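Nucleoprotein (Schmallenberg virus, PDB 4JNG) encapsidates the viral RNA genome, shielding it from nucleases and forming the helical nucleocapsid that serves as template for transcription and replication. Local coordinates at residues A101-A105 against F151-F155. Residues are numbered along the deposited sequence; the frame is centred on the assembly and turned at random.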
ATOM      1  N   ALA B 101     -14.649  21.078 -20.538  1.00  4.92           N
ATOM      2  CA  ALA B 101     -14.503  20.386 -21.824  1.00  4.89           C
ATOM      3  C   ALA B 101     -15.690  20.674 -22.745  1.00  4.78           C
ATOM      4  O   ALA B 101     -15.512  20.964 -23.925  1.00  4.56           O
ATOM      5  CB  ALA B 101     -14.351  18.886 -21.617  1.00  4.87           C
ATOM      6  N   ARG B 102     -16.891  20.596 -22.187  1.00  4.66           N
ATOM      7  CA  ARG B 102     -18.110  20.883 -22.915  1.00  4.87           C
ATOM      8  C   ARG B 102     -18.165  22.350 -23.357  1.00  4.85           C
ATOM      9  O   ARG B 102     -18.637  22.651 -24.450  1.00  4.61           O
ATOM     10  CB  ARG B 102     -19.321  20.539 -22.047  1.00  4.99           C
ATOM     11  CG  ARG B 102     -20.659  21.051 -22.546  1.00  5.22           C
ATOM     12  CD  ARG B 102     -21.156  20.308 -23.763  1.00  6.15           C
ATOM     13  NE  ARG B 102     -22.492  19.794 -23.486  1.00  7.99           N
ATOM     14  CZ  ARG B 102     -23.622  20.487 -23.596  1.00  9.02           C
ATOM     15  NH1 ARG B 102     -23.635  21.753 -24.012  1.00  8.56           N
ATOM     16  NH2 ARG B 102     -24.757  19.901 -23.287  1.00 11.15           N
ATOM     17  N   TRP B 103     -17.701  23.253 -22.499  1.00  4.88           N
ATOM     18  CA  TRP B 103     -17.650  24.670 -22.842  1.00  4.87           C
ATOM     19  C   TRP B 103     -16.716  24.901 -24.033  1.00  4.86           C
ATOM     20  O   TRP B 103     -17.076  25.615 -24.962  1.00  4.76           O
ATOM     21  CB  TRP B 103     -17.233  25.513 -21.639  1.00  4.89           C
ATOM     22  CG  TRP B 103     -16.996  26.950 -21.977  1.00  4.84           C
ATOM     23  CD1 TRP B 103     -17.940  27.908 -22.184  1.00  4.90           C
ATOM     24  CD2 TRP B 103     -15.733  27.583 -22.165  1.00  4.87           C
ATOM     25  NE1 TRP B 103     -17.345  29.109 -22.485  1.00  4.89           N
ATOM     26  CE2 TRP B 103     -15.987  28.938 -22.487  1.00  4.93           C
ATOM     27  CE3 TRP B 103     -14.408  27.141 -22.102  1.00  4.86           C
ATOM     28  CZ2 TRP B 103     -14.964  29.852 -22.735  1.00  4.97           C
ATOM     29  CZ3 TRP B 103     -13.393  28.048 -22.345  1.00  4.92           C
ATOM     30  CH2 TRP B 103     -13.677  29.391 -22.667  1.00  4.96           C
ATOM     31  N   ILE B 104     -15.544  24.267 -24.010  1.00  4.88           N
ATOM     32  CA  ILE B 104     -14.577  24.400 -25.099  1.00  4.91           C
ATOM     33  C   ILE B 104     -15.197  23.920 -26.405  1.00  4.96           C
ATOM     34  O   ILE B 104     -15.098  24.600 -27.435  1.00  5.12           O
ATOM     35  CB  ILE B 104     -13.270  23.616 -24.834  1.00  4.89           C
ATOM     36  CG1 ILE B 104     -12.509  24.211 -23.644  1.00  4.88           C
ATOM     37  CG2 ILE B 104     -12.358  23.651 -26.058  1.00  4.89           C
ATOM     38  CD1 ILE B 104     -11.476  23.272 -23.055  1.00  4.88           C
ATOM     39  N   ALA B 105     -15.832  22.750 -26.353  1.00  4.93           N
ATOM     40  CA  ALA B 105     -16.457  22.162 -27.525  1.00  4.93           C
ATOM     41  C   ALA B 105     -17.591  23.037 -28.056  1.00  5.03           C
ATOM     42  O   ALA B 105     -17.708  23.228 -29.275  1.00  5.48           O
ATOM     43  CB  ALA B 105     -16.954  20.757 -27.217  1.00  4.94           C
ATOM     44  N   PHE B 151     -21.632  13.887 -21.184  1.00  4.84           N
ATOM     45  CA  PHE B 151     -22.163  14.474 -22.411  1.00  5.02           C
ATOM     46  C   PHE B 151     -21.835  13.613 -23.628  1.00  5.57           C
ATOM     47  O   PHE B 151     -21.139  14.047 -24.546  1.00  5.77           O
ATOM     48  CB  PHE B 151     -21.597  15.895 -22.598  1.00  4.93           C
ATOM     49  CG  PHE B 151     -21.762  16.772 -21.391  1.00  4.69           C
ATOM     50  CD1 PHE B 151     -23.019  17.211 -21.009  1.00  4.70           C
ATOM     51  CD2 PHE B 151     -20.666  17.147 -20.631  1.00  4.63           C
ATOM     52  CE1 PHE B 151     -23.182  18.006 -19.888  1.00  4.72           C
ATOM     53  CE2 PHE B 151     -20.817  17.948 -19.515  1.00  4.60           C
ATOM     54  CZ  PHE B 151     -22.080  18.372 -19.140  1.00  4.70           C
ATOM     55  N   LEU B 152     -22.344  12.386 -23.642  1.00  6.39           N
ATOM     56  CA  LEU B 152     -22.153  11.499 -24.794  1.00  7.63           C
ATOM     57  C   LEU B 152     -22.641  12.136 -26.116  1.00  8.21           C
ATOM     58  O   LEU B 152     -22.013  11.959 -27.155  1.00  9.78           O
ATOM     59  CB  LEU B 152     -22.823  10.138 -24.537  1.00  9.32           C
ATOM     60  CG  LEU B 152     -22.018   8.973 -23.920  1.00 11.16           C
ATOM     61  CD1 LEU B 152     -20.614   9.307 -23.434  1.00 11.53           C
ATOM     62  CD2 LEU B 152     -22.815   8.315 -22.800  1.00 13.98           C
ATOM     63  N   ASP B 153     -23.726  12.908 -26.066  1.00  8.89           N
ATOM     64  CA  ASP B 153     -24.251  13.597 -27.255  1.00 11.23           C
ATOM     65  C   ASP B 153     -23.258  14.615 -27.836  1.00 10.11           C
ATOM     66  O   ASP B 153     -23.007  14.628 -29.047  1.00 10.53           O
ATOM     67  CB  ASP B 153     -25.581  14.292 -26.919  1.00 15.40           C
ATOM     68  CG  ASP B 153     -26.184  15.036 -28.110  1.00 21.68           C
ATOM     69  OD1 ASP B 153     -25.599  16.050 -28.553  1.00 28.37           O
ATOM     70  OD2 ASP B 153     -27.260  14.622 -28.589  1.00 23.24           O
ATOM     71  N   ALA B 154     -22.707  15.455 -26.963  1.00  8.19           N
ATOM     72  CA  ALA B 154     -21.798  16.525 -27.359  1.00  6.61           C
ATOM     73  C   ALA B 154     -20.438  16.012 -27.829  1.00  6.54           C
ATOM     74  O   ALA B 154     -19.786  16.659 -28.664  1.00  6.93           O
ATOM     75  CB  ALA B 154     -21.613  17.504 -26.210  1.00  6.18           C
ATOM     76  N   PHE B 155     -20.003  14.876 -27.289  1.00  6.05           N
ATOM     77  CA  PHE B 155     -18.706  14.305 -27.648  1.00  6.07           C
ATOM     78  C   PHE B 155     -18.840  13.063 -28.527  1.00  6.51           C
ATOM     79  O   PHE B 155     -17.926  12.241 -28.590  1.00  6.67           O
ATOM     80  CB  PHE B 155     -17.881  13.992 -26.396  1.00  6.26           C
ATOM     81  CG  PHE B 155     -17.531  15.210 -25.581  1.00  7.06           C
ATOM     82  CD1 PHE B 155     -16.560  16.107 -26.022  1.00  7.21           C
ATOM     83  CD2 PHE B 155     -18.166  15.460 -24.376  1.00  7.57           C
ATOM     84  CE1 PHE B 155     -16.235  17.230 -25.274  1.00  7.37           C
ATOM     85  CE2 PHE B 155     -17.846  16.578 -23.620  1.00  8.24           C
ATOM     86  CZ  PHE B 155     -16.880  17.468 -24.072  1.00  7.72           C
TER
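In the orthobunyavirus nucleocapsid fold, helix 93-110 packs here against the loop between helices 138-142 and 158-168, through R102 on the helix and two phenylalanines of a single loop turn. That turn, 151-155, is closed by a backbone hydrogen bond from F155 N to F151 O, which brings F151, A154 and F155 to the helix together. R102 leaves the helix with CG anti to the backbone N (chi1 168°), then bends at chi2 and chi3 to run over one face of the F151 ring. R102 NE lies 3.6 Å from F151 CD1, above the plane and displaced toward the rim. Guanidinium and ring planes are 74° apart, so the two do not stack flat. A154 CB packs against the same arm, 3.7 Å from R102 CD. The charged end has partners outside the loop turn: NH2 forms a salt bridge with E21 and NH1 one with D106, probably fixing the guanidinium's rotation, while Y24 adds a cation-pi contact. F151 also touches P20 and E21, and its side chain lies about 8 Å from that of RNA-binding R95. The edge of the F155 ring is turned to the A101-R102 backbone, with F155 CZ 3.7 Å from both A101 C and R102 N. A101 CB touches F155 CZ, and A105 CB approaches F155 CE1 obliquely at 4.1 Å.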